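Local structure of histone-lysine N-methyltransferase family member SUVH9 (Arabidopsis thaliana, 4NJ5) at residues 392-397 and 445-450; 119-124 and 137-142; 56-61 and 428-433. The protein acts in gene silencing, lacks histone methyltransferase activity and may bind methylated DNA and recruit RNA polymerase V to chromatin during RNA-directed DNA methylation. All blocks are in the same frame, centred on the assembly; numbering follows the deposited sequence.

How the contacts relate
Contacts 1 and 2 are largely buried and join strand to strand, whereas contact 3 lies at the surface and joins the end of a helix to a loop. Contact 1, in the SET domain, is a true strand pair fastened by backbone hydrogen bonds. Contact 2, in the SRA domain, packs two strands that do not pair with each other, mostly through apolar side chains, with one backbone carbonyl at a ring edge. Contact 3 brings helix 46-60 against a SET-domain loop through methionine, cysteine and aliphatic groups. Contacts 1 and 2 lie on opposite sides of the chain's centre, their own centres about 55 Å apart. Contact 3 ties together the most distant sequence, and contact 2 falls inside the loop it closes.

Contact 1. Residues 392-397 and 445-450; sequences GVALTR and VDFAMD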
ATOM      1  N   GLY A 392       8.358 -22.652   2.993  1.00 23.20           N
ATOM      2  CA  GLY A 392       8.864 -23.806   2.274  1.00 20.56           C
ATOM      3  C   GLY A 392       9.464 -24.800   3.246  1.00 21.83           C
ATOM      4  O   GLY A 392       9.266 -24.687   4.458  1.00 24.63           O
ATOM      5  N   VAL A 393      10.193 -25.780   2.724  1.00 22.16           N
ATOM      6  CA  VAL A 393      10.855 -26.764   3.571  1.00 22.99           C
ATOM      7  C   VAL A 393      12.324 -26.388   3.746  1.00 23.22           C
ATOM      8  O   VAL A 393      13.092 -26.410   2.790  1.00 23.68           O
ATOM      9  CB  VAL A 393      10.734 -28.184   2.981  1.00 24.12           C
ATOM     10  CG1 VAL A 393      11.444 -29.201   3.868  1.00 25.11           C
ATOM     11  CG2 VAL A 393       9.272 -28.556   2.795  1.00 24.07           C
ATOM     12  N   ALA A 394      12.704 -26.036   4.970  1.00 23.05           N
ATOM     13  CA  ALA A 394      14.066 -25.586   5.250  1.00 23.35           C
ATOM     14  C   ALA A 394      15.044 -26.744   5.392  1.00 24.68           C
ATOM     15  O   ALA A 394      14.725 -27.772   5.987  1.00 25.28           O
ATOM     16  CB  ALA A 394      14.095 -24.708   6.496  1.00 27.10           C
ATOM     17  N   LEU A 395      16.239 -26.561   4.841  1.00 25.28           N
ATOM     18  CA  LEU A 395      17.268 -27.593   4.868  1.00 26.71           C
ATOM     19  C   LEU A 395      18.524 -27.150   5.606  1.00 28.69           C
ATOM     20  O   LEU A 395      18.835 -25.957   5.686  1.00 28.57           O
ATOM     21  CB  LEU A 395      17.669 -28.003   3.449  1.00 27.44           C
ATOM     22  CG  LEU A 395      16.703 -28.755   2.530  1.00 30.69           C
ATOM     23  CD1 LEU A 395      15.656 -29.507   3.330  1.00 31.31           C
ATOM     24  CD2 LEU A 395      16.050 -27.805   1.546  1.00 29.98           C
ATOM     25  N   THR A 396      19.243 -28.134   6.137  1.00 28.52           N
ATOM     26  CA  THR A 396      20.596 -27.927   6.630  1.00 32.95           C
ATOM     27  C   THR A 396      21.518 -27.892   5.420  1.00 34.23           C
ATOM     28  O   THR A 396      21.062 -28.074   4.294  1.00 35.56           O
ATOM     29  CB  THR A 396      21.043 -29.095   7.525  1.00 33.65           C
ATOM     30  OG1 THR A 396      20.882 -30.330   6.817  1.00 32.68           O
ATOM     31  CG2 THR A 396      20.202 -29.145   8.790  1.00 31.17           C
ATOM     32  N   ARG A 397      22.810 -27.677   5.635  1.00 34.56           N
ATOM     33  CA  ARG A 397      23.754 -27.705   4.524  1.00 40.47           C
ATOM     34  C   ARG A 397      23.924 -29.107   3.930  1.00 40.59           C
ATOM     35  O   ARG A 397      24.081 -29.245   2.725  1.00 42.23           O
ATOM     36  CB  ARG A 397      25.095 -27.083   4.932  1.00 68.33           C
ATOM     37  CG  ARG A 397      26.126 -27.055   3.809  1.00 76.56           C
ATOM     38  CD  ARG A 397      27.034 -25.838   3.895  1.00 80.90           C
ATOM     39  NE  ARG A 397      26.283 -24.596   3.727  1.00 82.08           N
ATOM     40  CZ  ARG A 397      26.741 -23.511   3.109  1.00 84.07           C
ATOM     41  NH1 ARG A 397      27.960 -23.502   2.587  1.00 87.48           N
ATOM     42  NH2 ARG A 397      25.976 -22.434   3.009  1.00 82.40           N
ATOM     43  N   VAL A 445      22.101 -15.127   6.619  1.00 27.85           N
ATOM     44  CA  VAL A 445      21.398 -16.398   6.553  1.00 29.08           C
ATOM     45  C   VAL A 445      22.022 -17.235   5.436  1.00 32.65           C
ATOM     46  O   VAL A 445      22.374 -16.698   4.388  1.00 35.64           O
ATOM     47  CB  VAL A 445      19.897 -16.155   6.296  1.00 44.83           C
ATOM     48  CG1 VAL A 445      19.225 -17.376   5.702  1.00 48.23           C
ATOM     49  CG2 VAL A 445      19.199 -15.707   7.582  1.00 46.19           C
ATOM     50  N   ASP A 446      22.198 -18.537   5.662  1.00 49.35           N
ATOM     51  CA  ASP A 446      22.816 -19.395   4.649  1.00 54.77           C
ATOM     52  C   ASP A 446      22.044 -20.673   4.330  1.00 51.03           C
ATOM     53  O   ASP A 446      22.494 -21.477   3.512  1.00 55.82           O
ATOM     54  CB  ASP A 446      24.269 -19.732   5.009  1.00 69.43           C
ATOM     55  CG  ASP A 446      24.411 -20.410   6.366  1.00 77.37           C
ATOM     56  OD1 ASP A 446      23.466 -21.083   6.823  1.00 78.95           O
ATOM     57  OD2 ASP A 446      25.491 -20.270   6.977  1.00 81.50           O
ATOM     58  N   PHE A 447      20.889 -20.867   4.959  1.00 34.15           N
ATOM     59  CA  PHE A 447      20.125 -22.088   4.708  1.00 31.06           C
ATOM     60  C   PHE A 447      19.353 -22.036   3.390  1.00 31.32           C
ATOM     61  O   PHE A 447      19.153 -20.971   2.807  1.00 33.52           O
ATOM     62  CB  PHE A 447      19.198 -22.435   5.883  1.00 24.81           C
ATOM     63  CG  PHE A 447      17.966 -21.575   5.978  1.00 23.39           C
ATOM     64  CD1 PHE A 447      17.955 -20.440   6.773  1.00 22.82           C
ATOM     65  CD2 PHE A 447      16.804 -21.923   5.303  1.00 22.77           C
ATOM     66  CE1 PHE A 447      16.820 -19.660   6.874  1.00 23.87           C
ATOM     67  CE2 PHE A 447      15.669 -21.144   5.398  1.00 21.62           C
ATOM     68  CZ  PHE A 447      15.677 -20.014   6.183  1.00 25.52           C
ATOM     69  N   ALA A 448      18.924 -23.201   2.923  1.00 28.05           N
ATOM     70  CA  ALA A 448      18.200 -23.288   1.665  1.00 28.59           C
ATOM     71  C   ALA A 448      16.790 -23.791   1.899  1.00 27.76           C
ATOM     72  O   ALA A 448      16.505 -24.421   2.912  1.00 32.14           O
ATOM     73  CB  ALA A 448      18.935 -24.196   0.691  1.00 26.52           C
ATOM     74  N   MET A 449      15.909 -23.505   0.949  1.00 24.06           N
ATOM     75  CA  MET A 449      14.524 -23.925   1.039  1.00 23.14           C
ATOM     76  C   MET A 449      14.123 -24.681  -0.212  1.00 27.81           C
ATOM     77  O   MET A 449      14.445 -24.274  -1.331  1.00 29.27           O
ATOM     78  CB  MET A 449      13.608 -22.712   1.205  1.00 21.91           C
ATOM     79  CG  MET A 449      13.951 -21.841   2.392  1.00 30.14           C
ATOM     80  SD  MET A 449      12.827 -20.447   2.572  1.00 43.47           S
ATOM     81  CE  MET A 449      11.285 -21.297   2.870  1.00 19.77           C
ATOM     82  N   ASP A 450      13.420 -25.785  -0.018  1.00 24.02           N
ATOM     83  CA  ASP A 450      12.799 -26.482  -1.127  1.00 24.54           C
ATOM     84  C   ASP A 450      11.324 -26.097  -1.150  1.00 23.65           C
ATOM     85  O   ASP A 450      10.644 -26.162  -0.123  1.00 23.14           O
ATOM     86  CB  ASP A 450      12.960 -27.993  -0.969  1.00 28.99           C
ATOM     87  CG  ASP A 450      12.474 -28.757  -2.180  1.00 31.34           C
ATOM     88  OD1 ASP A 450      13.320 -29.268  -2.944  1.00 33.81           O
ATOM     89  OD2 ASP A 450      11.246 -28.843  -2.374  1.00 34.63           O
TER
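Leu395 reaches across the strand pair and lays its CD2 methyl against Asp450, 4.0 Å from Asp450 CB and also close to the backbone N of Asp450. Its CG stands anti to the carbonyl carbon (chi1 -68°), beside the backbone N, and from there the branched end leans over the partner strand. Val393, Leu395, Ala448 and Asp450 share this face; the small Ala448 suits a place beneath a helix. Asp450 is less expected in such company, but its carboxylate has a partner in the hydroxyl of Ser452.

Val393 and Asp450 form an antiparallel hydrogen-bonded pair: Val393 N to Asp450 O and Asp450 N to Val393 O are both 2.9 Å, the first almost straight at 172°. Leu395 N adds a third bond, to Ala448 O.

Ala394 and Met449, a non-hydrogen-bonded pair, project to the other face. The chain of Met449 bends at its last torsion (chi3 63°), carrying CE to 3.2 Å from Gly392 N, which is itself hydrogen-bonded to the hydroxyl of Thr285. Gly392, having no side chain, suits a place beside this methyl. Next to them Phe447 meets Ala394 obliquely, its CE2 4.0 Å from Ala394 CB, while Phe447 CB rests 3.5 Å from Leu395 O.

At the exposed end, Arg397 and Asp446 cross at about a right angle, with NH2 of Arg397 4.5 Å from OD2 of Asp446. That oxygen lies well out of the guanidinium plane, so the attraction is probably diffuse; both residues are poorly ordered.

Within the SET domain the two short strands form a small antiparallel sheet. Thr396 is the N-cap of helix 397-405, whose Ala400 packs on Leu395 and Ala448. Beyond the pair, backbone bonds run from Gly392 and Ala394 to Ser286, and from Met449 to Val411.

Contact 2. Residues 119-124 and 137-142; sequences TSVIVS and IMYTGQ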
ATOM      1  N   THR A 119      -8.339  22.672 -11.908  1.00 24.12           N
ATOM      2  CA  THR A 119      -7.340  21.690 -12.326  1.00 28.14           C
ATOM      3  C   THR A 119      -7.570  20.315 -11.710  1.00 28.89           C
ATOM      4  O   THR A 119      -6.980  19.323 -12.149  1.00 26.80           O
ATOM      5  CB  THR A 119      -5.913  22.143 -11.973  1.00 28.01           C
ATOM      6  OG1 THR A 119      -5.812  22.338 -10.558  1.00 24.01           O
ATOM      7  CG2 THR A 119      -5.570  23.439 -12.693  1.00 31.05           C
ATOM      8  N   SER A 120      -8.424  20.255 -10.695  1.00 26.81           N
ATOM      9  CA  SER A 120      -8.629  19.006  -9.982  1.00 28.17           C
ATOM     10  C   SER A 120      -9.933  18.990  -9.198  1.00 28.89           C
ATOM     11  O   SER A 120     -10.296  19.978  -8.554  1.00 29.62           O
ATOM     12  CB  SER A 120      -7.453  18.750  -9.038  1.00 26.23           C
ATOM     13  OG  SER A 120      -7.356  17.375  -8.718  1.00 29.73           O
ATOM     14  N   VAL A 121     -10.631  17.859  -9.250  1.00 19.86           N
ATOM     15  CA  VAL A 121     -11.852  17.687  -8.474  1.00 21.26           C
ATOM     16  C   VAL A 121     -11.824  16.410  -7.647  1.00 19.16           C
ATOM     17  O   VAL A 121     -11.218  15.413  -8.036  1.00 18.95           O
ATOM     18  CB  VAL A 121     -13.116  17.683  -9.364  1.00 20.15           C
ATOM     19  CG1 VAL A 121     -13.340  19.058  -9.978  1.00 20.81           C
ATOM     20  CG2 VAL A 121     -13.005  16.620 -10.441  1.00 20.28           C
ATOM     21  N   ILE A 122     -12.478  16.457  -6.492  1.00 23.05           N
ATOM     22  CA  ILE A 122     -12.661  15.283  -5.658  1.00 25.20           C
ATOM     23  C   ILE A 122     -14.084  14.794  -5.846  1.00 27.41           C
ATOM     24  O   ILE A 122     -15.035  15.542  -5.633  1.00 31.48           O
ATOM     25  CB  ILE A 122     -12.456  15.603  -4.171  1.00 28.71           C
ATOM     26  CG1 ILE A 122     -11.135  16.337  -3.950  1.00 28.38           C
ATOM     27  CG2 ILE A 122     -12.491  14.324  -3.349  1.00 31.01           C
ATOM     28  CD1 ILE A 122      -9.916  15.458  -4.123  1.00 28.91           C
ATOM     29  N   VAL A 123     -14.233  13.540  -6.251  1.00 30.08           N
ATOM     30  CA  VAL A 123     -15.557  12.982  -6.477  1.00 29.27           C
ATOM     31  C   VAL A 123     -15.850  11.846  -5.511  1.00 29.55           C
ATOM     32  O   VAL A 123     -15.093  10.882  -5.426  1.00 33.21           O
ATOM     33  CB  VAL A 123     -15.709  12.459  -7.914  1.00 26.17           C
ATOM     34  CG1 VAL A 123     -17.103  11.877  -8.120  1.00 24.51           C
ATOM     35  CG2 VAL A 123     -15.430  13.570  -8.915  1.00 20.53           C
ATOM     36  N   SER A 124     -16.953  11.965  -4.782  1.00 21.77           N
ATOM     37  CA  SER A 124     -17.409  10.894  -3.908  1.00 29.18           C
ATOM     38  C   SER A 124     -17.956   9.735  -4.737  1.00 34.41           C
ATOM     39  O   SER A 124     -18.610   9.949  -5.755  1.00 35.28           O
ATOM     40  CB  SER A 124     -18.492  11.410  -2.957  1.00 32.52           C
ATOM     41  OG  SER A 124     -17.999  12.458  -2.137  1.00 34.40           O
ATOM     42  N   ILE A 137     -19.400  11.956 -15.249  1.00 28.49           N
ATOM     43  CA  ILE A 137     -19.586  12.443 -13.889  1.00 28.50           C
ATOM     44  C   ILE A 137     -20.459  13.693 -13.865  1.00 32.04           C
ATOM     45  O   ILE A 137     -20.110  14.707 -14.460  1.00 32.92           O
ATOM     46  CB  ILE A 137     -18.236  12.791 -13.227  1.00 23.99           C
ATOM     47  CG1 ILE A 137     -17.324  11.561 -13.163  1.00 25.13           C
ATOM     48  CG2 ILE A 137     -18.458  13.373 -11.839  1.00 23.21           C
ATOM     49  CD1 ILE A 137     -15.967  11.840 -12.529  1.00 22.74           C
ATOM     50  N   MET A 138     -21.595  13.620 -13.179  1.00 37.44           N
ATOM     51  CA  MET A 138     -22.429  14.799 -12.977  1.00 35.22           C
ATOM     52  C   MET A 138     -22.002  15.478 -11.683  1.00 34.40           C
ATOM     53  O   MET A 138     -22.372  15.048 -10.593  1.00 38.99           O
ATOM     54  CB  MET A 138     -23.912  14.426 -12.930  1.00 39.04           C
ATOM     55  CG  MET A 138     -24.437  13.777 -14.209  1.00 44.44           C
ATOM     56  SD  MET A 138     -24.188  14.786 -15.687  1.00 57.12           S
ATOM     57  CE  MET A 138     -25.041  13.803 -16.915  1.00 72.23           C
ATOM     58  N   TYR A 139     -21.223  16.542 -11.815  1.00 28.28           N
ATOM     59  CA  TYR A 139     -20.559  17.164 -10.675  1.00 25.52           C
ATOM     60  C   TYR A 139     -21.256  18.437 -10.204  1.00 27.99           C
ATOM     61  O   TYR A 139     -21.551  19.327 -11.000  1.00 25.86           O
ATOM     62  CB  TYR A 139     -19.103  17.471 -11.032  1.00 25.26           C
ATOM     63  CG  TYR A 139     -18.256  17.872  -9.850  1.00 25.63           C
ATOM     64  CD1 TYR A 139     -17.645  16.914  -9.051  1.00 25.84           C
ATOM     65  CD2 TYR A 139     -18.066  19.207  -9.532  1.00 26.99           C
ATOM     66  CE1 TYR A 139     -16.870  17.278  -7.969  1.00 26.88           C
ATOM     67  CE2 TYR A 139     -17.294  19.581  -8.452  1.00 28.66           C
ATOM     68  CZ  TYR A 139     -16.699  18.615  -7.675  1.00 29.32           C
ATOM     69  OH  TYR A 139     -15.927  18.994  -6.602  1.00 31.27           O
ATOM     70  N   THR A 140     -21.507  18.523  -8.901  1.00 24.05           N
ATOM     71  CA  THR A 140     -22.140  19.702  -8.325  1.00 24.70           C
ATOM     72  C   THR A 140     -21.102  20.686  -7.795  1.00 24.27           C
ATOM     73  O   THR A 140     -20.155  20.293  -7.114  1.00 23.62           O
ATOM     74  CB  THR A 140     -23.097  19.324  -7.183  1.00 25.54           C
ATOM     75  OG1 THR A 140     -24.047  18.362  -7.654  1.00 26.52           O
ATOM     76  CG2 THR A 140     -23.834  20.554  -6.683  1.00 26.52           C
ATOM     77  N   GLY A 141     -21.284  21.965  -8.113  1.00 22.39           N
ATOM     78  CA  GLY A 141     -20.402  23.016  -7.634  1.00 22.36           C
ATOM     79  C   GLY A 141     -20.414  23.156  -6.123  1.00 24.09           C
ATOM     80  O   GLY A 141     -21.225  22.531  -5.440  1.00 23.49           O
ATOM     81  N   GLN A 142     -19.520  23.988  -5.599  1.00 26.37           N
ATOM     82  CA  GLN A 142     -19.354  24.117  -4.152  1.00 27.89           C
ATOM     83  C   GLN A 142     -19.776  25.491  -3.629  1.00 24.90           C
ATOM     84  O   GLN A 142     -20.268  26.334  -4.378  1.00 22.48           O
ATOM     85  CB  GLN A 142     -17.900  23.835  -3.759  1.00 32.10           C
ATOM     86  CG  GLN A 142     -16.918  24.904  -4.226  1.00 37.88           C
ATOM     87  CD  GLN A 142     -15.468  24.469  -4.098  1.00 39.59           C
ATOM     88  OE1 GLN A 142     -15.177  23.287  -3.919  1.00 36.24           O
ATOM     89  NE2 GLN A 142     -14.553  25.427  -4.196  1.00 42.38           N
TER
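Tyr139 points its ring at strand 119-124 and meets Val121 tip to tip. The CG1 methyl of Val121 sits 4.1 Å above one face of the ring, offset toward the rim, while Val121 CB lies 4.0 Å from Tyr139 CE1. At the ring's edge, near its plane, comes the carbonyl of Ile122, its O 3.4 Å from Tyr139 CE1. The CB of Tyr139 points toward strand 119-124, and CG stands anti to the backbone N (chi1 -169°), beside the carbonyl carbon.

The second bump is the CG2 methyl of Val123, which fits into the notch between Tyr139 CD1 and Ile137 CD1, at 4.0 Å from the latter. Beta-branched residues suit these places, being compact and well matched to extended backbone. An alanine in place of Tyr139 would probably open a gap beside Val121 and Val123, leaving their methyls without the ring they pack on.

The short strand segments run at 107° to each other and do not pair; they belong to different parts of the curved SRA sheet. Strand 117-124 lies between strands 103-106 and 174-180, strand 136-140 pairs with strand 212-220, and Leu218 of the latter touches both Val121 and Ile137.

Contact 3. Residues 56-61 and 428-433; sequences SMMRDC and SQVLAD
The backbone N of Cys61, whose sulfur lies against Val430, is shared by two carbonyls, Met57 O and Met58 O, each at 3.3 Å in a weak bond. These two bonds, to the fourth and third residues back, lie at the C-terminal end of helix 46-60, where Cys61 is the first residue to leave helical torsions. Its SG, beside the backbone N, comes 3.7 Å from Val430 O and also near Val430 CA.

Met57 reaches across from the preceding turn. Its chain is extended to SD and then bends (chi3 66°), so that CE touches Val430 CG1 at 3.7 Å and Leu431 CD2 at 4.0 Å. It meets Val430 at about a right angle and Leu431 obliquely. The other branch of Val430, CG2, lies 4.2 Å from Met58 CG, so the two methyls of one valine serve two methionines. Long, unbranched, flexible methionine suits the span from helix to loop, while valine offers a compact forked tip. Helix 8-35 backs both sides, with Leu26 against Met57 and Phe29 against Leu431.

Because the contact is made mainly of apolar groups, with a cysteine sulfur beside backbone carbonyls, it depends mostly on shape, and joins the N-terminal helices to the SET domain near the surface.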
ATOM      1  N   SER A  56       2.119  19.310   6.337  1.00 36.72           N
ATOM      2  CA  SER A  56       2.602  20.677   6.559  1.00 38.92           C
ATOM      3  C   SER A  56       4.116  20.722   6.776  1.00 37.30           C
ATOM      4  O   SER A  56       4.805  21.645   6.316  1.00 39.94           O
ATOM      5  CB  SER A  56       1.879  21.329   7.742  1.00 35.59           C
ATOM      6  OG  SER A  56       2.300  20.769   8.975  1.00 39.55           O
ATOM      7  N   MET A  57       4.627  19.719   7.482  1.00 29.14           N
ATOM      8  CA  MET A  57       6.063  19.585   7.681  1.00 29.96           C
ATOM      9  C   MET A  57       6.787  19.362   6.360  1.00 29.14           C
ATOM     10  O   MET A  57       7.858  19.920   6.135  1.00 30.45           O
ATOM     11  CB  MET A  57       6.374  18.442   8.643  1.00 30.80           C
ATOM     12  CG  MET A  57       5.991  18.731  10.075  1.00 34.59           C
ATOM     13  SD  MET A  57       6.371  17.341  11.150  1.00 34.23           S
ATOM     14  CE  MET A  57       8.160  17.319  11.050  1.00 32.44           C
ATOM     15  N   MET A  58       6.212  18.548   5.485  1.00 27.27           N
ATOM     16  CA  MET A  58       6.832  18.352   4.181  1.00 31.33           C
ATOM     17  C   MET A  58       6.729  19.605   3.319  1.00 33.54           C
ATOM     18  O   MET A  58       7.581  19.853   2.466  1.00 35.01           O
ATOM     19  CB  MET A  58       6.250  17.137   3.462  1.00 31.12           C
ATOM     20  CG  MET A  58       6.762  15.829   4.026  1.00 24.21           C
ATOM     21  SD  MET A  58       6.202  14.409   3.089  1.00 24.35           S
ATOM     22  CE  MET A  58       7.061  14.657   1.542  1.00 24.29           C
ATOM     23  N   ARG A  59       5.689  20.397   3.552  1.00 28.00           N
ATOM     24  CA  ARG A  59       5.529  21.647   2.832  1.00 29.12           C
ATOM     25  C   ARG A  59       6.627  22.623   3.224  1.00 31.48           C
ATOM     26  O   ARG A  59       7.207  23.290   2.367  1.00 32.61           O
ATOM     27  CB  ARG A  59       4.165  22.272   3.113  1.00 34.69           C
ATOM     28  CG  ARG A  59       3.929  23.560   2.345  1.00 40.94           C
ATOM     29  CD  ARG A  59       2.927  24.437   3.063  1.00 44.92           C
ATOM     30  NE  ARG A  59       3.261  24.568   4.478  1.00 47.13           N
ATOM     31  CZ  ARG A  59       2.374  24.482   5.462  1.00 46.34           C
ATOM     32  NH1 ARG A  59       2.761  24.613   6.723  1.00 46.66           N
ATOM     33  NH2 ARG A  59       1.095  24.267   5.183  1.00 46.78           N
ATOM     34  N   ASP A  60       6.914  22.703   4.521  1.00 36.97           N
ATOM     35  CA  ASP A  60       7.960  23.601   5.002  1.00 41.65           C
ATOM     36  C   ASP A  60       9.348  23.225   4.479  1.00 46.70           C
ATOM     37  O   ASP A  60      10.225  24.082   4.376  1.00 49.73           O
ATOM     38  CB  ASP A  60       7.975  23.649   6.532  1.00 43.74           C
ATOM     39  CG  ASP A  60       6.654  24.106   7.115  1.00 48.77           C
ATOM     40  OD1 ASP A  60       5.973  24.938   6.478  1.00 46.44           O
ATOM     41  OD2 ASP A  60       6.295  23.628   8.214  1.00 53.69           O
ATOM     42  N   CYS A  61       9.546  21.950   4.148  1.00 44.05           N
ATOM     43  CA  CYS A  61      10.845  21.483   3.660  1.00 44.63           C
ATOM     44  C   CYS A  61      10.942  21.476   2.140  1.00 43.49           C
ATOM     45  O   CYS A  61      11.864  20.875   1.580  1.00 44.73           O
ATOM     46  CB  CYS A  61      11.147  20.077   4.185  1.00 41.26           C
ATOM     47  SG  CYS A  61      11.338  19.966   5.971  1.00 39.21           S
ATOM     48  N   SER A 428      15.629  11.899   7.256  1.00 35.02           N
ATOM     49  CA  SER A 428      16.733  12.853   7.209  1.00 38.70           C
ATOM     50  C   SER A 428      16.464  14.047   6.290  1.00 37.54           C
ATOM     51  O   SER A 428      17.148  15.064   6.387  1.00 38.07           O
ATOM     52  CB  SER A 428      18.037  12.160   6.806  1.00 50.00           C
ATOM     53  OG  SER A 428      18.047  11.873   5.416  1.00 54.68           O
ATOM     54  N   GLN A 429      15.481  13.923   5.400  1.00 30.77           N
ATOM     55  CA  GLN A 429      15.132  15.020   4.503  1.00 35.31           C
ATOM     56  C   GLN A 429      14.108  15.959   5.134  1.00 35.09           C
ATOM     57  O   GLN A 429      13.852  17.048   4.620  1.00 40.46           O
ATOM     58  CB  GLN A 429      14.629  14.494   3.151  1.00 45.00           C
ATOM     59  CG  GLN A 429      15.623  13.651   2.366  1.00 51.85           C
ATOM     60  CD  GLN A 429      15.543  13.875   0.862  1.00 58.56           C
ATOM     61  OE1 GLN A 429      15.227  14.972   0.404  1.00 61.21           O
ATOM     62  NE2 GLN A 429      15.836  12.830   0.089  1.00 59.54           N
ATOM     63  N   VAL A 430      13.534  15.525   6.250  1.00 32.13           N
ATOM     64  CA  VAL A 430      12.552  16.318   6.981  1.00 33.38           C
ATOM     65  C   VAL A 430      13.144  16.810   8.304  1.00 38.31           C
ATOM     66  O   VAL A 430      12.986  17.976   8.679  1.00 41.38           O
ATOM     67  CB  VAL A 430      11.262  15.507   7.246  1.00 35.50           C
ATOM     68  CG1 VAL A 430      10.481  16.069   8.424  1.00 38.11           C
ATOM     69  CG2 VAL A 430      10.403  15.448   5.987  1.00 28.65           C
ATOM     70  N   LEU A 431      13.843  15.918   9.000  1.00 42.95           N
ATOM     71  CA  LEU A 431      14.477  16.243  10.279  1.00 45.26           C
ATOM     72  C   LEU A 431      16.003  16.227  10.165  1.00 47.75           C
ATOM     73  O   LEU A 431      16.608  15.178   9.934  1.00 43.14           O
ATOM     74  CB  LEU A 431      14.022  15.258  11.359  1.00 42.74           C
ATOM     75  CG  LEU A 431      12.508  15.124  11.531  1.00 42.90           C
ATOM     76  CD1 LEU A 431      12.167  13.950  12.429  1.00 41.86           C
ATOM     77  CD2 LEU A 431      11.918  16.412  12.086  1.00 46.64           C
ATOM     78  N   ALA A 432      16.617  17.393  10.335  1.00 71.33           N
ATOM     79  CA  ALA A 432      18.064  17.539  10.197  1.00 77.93           C
ATOM     80  C   ALA A 432      18.847  16.698  11.205  1.00 81.07           C
ATOM     81  O   ALA A 432      19.936  16.209  10.904  1.00 83.19           O
ATOM     82  CB  ALA A 432      18.459  19.009  10.315  1.00 60.24           C
ATOM     83  N   ASP A 433      18.282  16.529  12.395  1.00 68.36           N
ATOM     84  CA  ASP A 433      18.973  15.842  13.484  1.00 68.44           C
ATOM     85  C   ASP A 433      18.717  14.335  13.503  1.00 64.66           C
ATOM     86  O   ASP A 433      19.160  13.639  14.415  1.00 64.61           O
ATOM     87  CB  ASP A 433      18.579  16.458  14.828  1.00 65.90           C
ATOM     88  CG  ASP A 433      17.077  16.475  15.044  1.00 63.85           C
ATOM     89  OD1 ASP A 433      16.331  16.550  14.045  1.00 61.48           O
ATOM     90  OD2 ASP A 433      16.643  16.416  16.213  1.00 63.91           O
TER